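Local coordinates for tRNA (guanine-N(1)-)-methyltransferase (PDB 7KFF), which methylates the N1 atom of a guanine in tRNA, as a TrmD-type knotted methyltransferase that takes the methyl group from S-adenosylmethionine, at the interface of chains A and B. Coordinates in Å, arbitrary orientation; residue numbers count along the deposited sequence, not the author numbering. Chains: chain A/B, tRNA (guanine-N(1)-)-methyltransferase.

The interface of chains A and B. Residues chain A 27-28, 31, 34, 204; chain B 27-28, 31, 34, 204.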
loop_
_atom_site.group_PDB
_atom_site.type_symbol
_atom_site.label_atom_id
_atom_site.label_comp_id
_atom_site.label_asym_id
_atom_site.label_seq_id
_atom_site.Cartn_x
_atom_site.Cartn_y
_atom_site.Cartn_z
ATOM N N GLU A 27 -6.902 -8.597 14.928
ATOM C CA GLU A 27 -7.972 -7.632 14.711
ATOM C C GLU A 27 -7.679 -6.705 13.536
ATOM O O GLU A 27 -8.616 -6.157 12.928
ATOM C CB GLU A 27 -8.191 -6.841 16.010
ATOM C CG GLU A 27 -6.976 -6.026 16.532
ATOM C CD GLU A 27 -5.991 -6.782 17.444
ATOM O OE1 GLU A 27 -5.916 -8.026 17.416
ATOM O OE2 GLU A 27 -5.283 -6.098 18.214
ATOM N N TYR A 28 -6.404 -6.498 13.203
ATOM C CA TYR A 28 -6.057 -5.617 12.093
ATOM C C TYR A 28 -6.629 -6.160 10.789
ATOM O O TYR A 28 -6.856 -5.404 9.838
ATOM C CB TYR A 28 -4.541 -5.466 12.014
ATOM C CG TYR A 28 -4.082 -4.140 11.411
ATOM C CD1 TYR A 28 -4.264 -3.864 10.056
ATOM C CD2 TYR A 28 -3.450 -3.187 12.183
ATOM C CE1 TYR A 28 -3.838 -2.655 9.502
ATOM C CE2 TYR A 28 -3.012 -1.989 11.627
ATOM C CZ TYR A 28 -3.208 -1.736 10.294
ATOM O OH TYR A 28 -2.775 -0.531 9.742
ATOM N N PRO A 31 -10.832 -6.060 8.220
ATOM C CA PRO A 31 -11.348 -5.613 6.915
ATOM C C PRO A 31 -11.337 -6.662 5.824
ATOM O O PRO A 31 -11.990 -6.450 4.786
ATOM C CB PRO A 31 -10.479 -4.396 6.574
ATOM C CG PRO A 31 -10.044 -3.868 7.911
ATOM C CD PRO A 31 -9.804 -5.130 8.739
ATOM N N HIS A 34 -14.905 -7.205 5.409
ATOM C CA HIS A 34 -15.725 -6.046 5.109
ATOM C C HIS A 34 -15.793 -5.821 3.610
ATOM O O HIS A 34 -14.993 -6.350 2.838
ATOM C CB HIS A 34 -15.127 -4.793 5.752
ATOM C CG HIS A 34 -15.189 -4.812 7.239
ATOM N ND1 HIS A 34 -14.307 -4.115 8.043
ATOM C CD2 HIS A 34 -16.044 -5.443 8.073
ATOM C CE1 HIS A 34 -14.602 -4.349 9.310
ATOM N NE2 HIS A 34 -15.657 -5.140 9.355
ATOM N N LEU A 204 -3.696 -6.435 3.672
ATOM C CA LEU A 204 -4.955 -5.890 3.179
ATOM C C LEU A 204 -4.815 -5.345 1.757
ATOM O O LEU A 204 -5.711 -5.529 0.924
ATOM C CB LEU A 204 -5.447 -4.791 4.126
ATOM C CG LEU A 204 -5.759 -5.196 5.575
ATOM C CD1 LEU A 204 -6.207 -3.985 6.354
ATOM C CD2 LEU A 204 -6.797 -6.287 5.613
ATOM N N GLU B 27 -16.283 1.068 8.837
ATOM C CA GLU B 27 -15.709 -0.059 9.562
ATOM C C GLU B 27 -14.333 -0.443 9.027
ATOM O O GLU B 27 -13.523 -1.033 9.764
ATOM C CB GLU B 27 -16.689 -1.239 9.493
ATOM C CG GLU B 27 -17.029 -1.770 8.073
ATOM C CD GLU B 27 -18.195 -1.072 7.347
ATOM O OE1 GLU B 27 -18.548 0.081 7.661
ATOM O OE2 GLU B 27 -18.773 -1.714 6.443
ATOM N N TYR B 28 -14.047 -0.143 7.760
ATOM C CA TYR B 28 -12.752 -0.491 7.186
ATOM C C TYR B 28 -11.634 0.229 7.931
ATOM O O TYR B 28 -10.485 -0.228 7.937
ATOM C CB TYR B 28 -12.741 -0.146 5.700
ATOM C CG TYR B 28 -11.801 -1.018 4.870
ATOM C CD1 TYR B 28 -10.416 -0.903 4.991
ATOM C CD2 TYR B 28 -12.294 -1.926 3.954
ATOM C CE1 TYR B 28 -9.556 -1.695 4.228
ATOM C CE2 TYR B 28 -11.436 -2.703 3.183
ATOM C CZ TYR B 28 -10.078 -2.579 3.325
ATOM O OH TYR B 28 -9.221 -3.365 2.555
ATOM N N PRO B 31 -8.857 -0.334 11.961
ATOM C CA PRO B 31 -7.444 -0.489 12.347
ATOM C C PRO B 31 -6.723 0.797 12.689
ATOM O O PRO B 31 -5.626 0.729 13.270
ATOM C CB PRO B 31 -6.816 -1.220 11.154
ATOM C CG PRO B 31 -7.960 -1.978 10.543
ATOM C CD PRO B 31 -9.144 -1.024 10.684
ATOM N N HIS B 34 -6.234 0.340 16.259
ATOM C CA HIS B 34 -5.540 -0.860 16.688
ATOM C C HIS B 34 -4.043 -0.621 16.721
ATOM O O HIS B 34 -3.526 0.336 16.144
ATOM C CB HIS B 34 -5.818 -2.008 15.716
ATOM C CG HIS B 34 -7.232 -2.470 15.743
ATOM N ND1 HIS B 34 -7.851 -3.081 14.670
ATOM C CD2 HIS B 34 -8.154 -2.415 16.730
ATOM C CE1 HIS B 34 -9.104 -3.350 14.990
ATOM N NE2 HIS B 34 -9.309 -2.968 16.236
ATOM N N LEU B 204 -5.163 3.559 5.408
ATOM C CA LEU B 204 -4.438 2.839 6.449
ATOM C C LEU B 204 -2.932 2.829 6.183
ATOM O O LEU B 204 -2.131 2.982 7.114
ATOM C CB LEU B 204 -4.971 1.407 6.553
ATOM C CG LEU B 204 -6.449 1.231 6.938
ATOM C CD1 LEU B 204 -6.792 -0.236 6.971
ATOM C CD2 LEU B 204 -6.738 1.891 8.261
HETATM O O HOH W 1 -3.375 1.704 12.060
HETATM O O HOH W 2 -10.708 -6.278 2.377
HETATM O O HOH W 3 -3.440 1.941 9.611
#
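In TrmD, a knotted methyltransferase of the SPOUT class that works as a homodimer, part of the two-fold interface shows how 3-10 helices can pair through carbon-to-ring packing. The contact is built from segment 26-33 of each chain, the histidine that follows it and a leucine of helix 200-211, and each protein contact recurs with the chains exchanged.

B:Pro31 lays its CB over the middle of the A:Tyr28 ring, 3.6 Å from the centroid, a CH-pi contact made on one face. Across the axis the two prolines meet tip to tip, A:Pro31 CG lying 3.9 Å from B:Pro31 CG. Flanking this centre, A:Glu27 uses its aliphatic stem: CG sits over the face of the B:His34 imidazole, 3.6 Å from the ring centroid, while the carboxylate plane stands nearly perpendicular to the ring, at 85°. The charged atoms are not in contact: A:Glu27 OE2 is 5.3 Å from B:His34 ND1, where its charge might still modestly favour a protonated histidine. The backbone O of A:Glu27 comes obliquely to B:His34 CE1, 3.5 Å away, from the face that CG covers. Further along the axis from the prolines the leucines cross obliquely, touching through their CD1 methyls.

Torsions set these faces. A:Glu27 CG takes the crowded position between backbone N and carbonyl carbon (chi1 60°), and a bend at chi2 turns the carboxylate away from the imidazole while the CB-CG stem stays over it. A:Tyr28 CG is anti to its backbone N (chi1 -152°), extending the ring beneath B:Pro31 and its phenol towards bridging water. On this side that hydroxyl, A:Tyr28 OH, lies 2.6 Å from water 3, which reaches the carbonyl B:Leu204 O at 3.0 Å. Water 1 joins the backbone carbonyl of B:Pro31 to this network, so the proline that caps the ring is also linked through solvent to the phenol end.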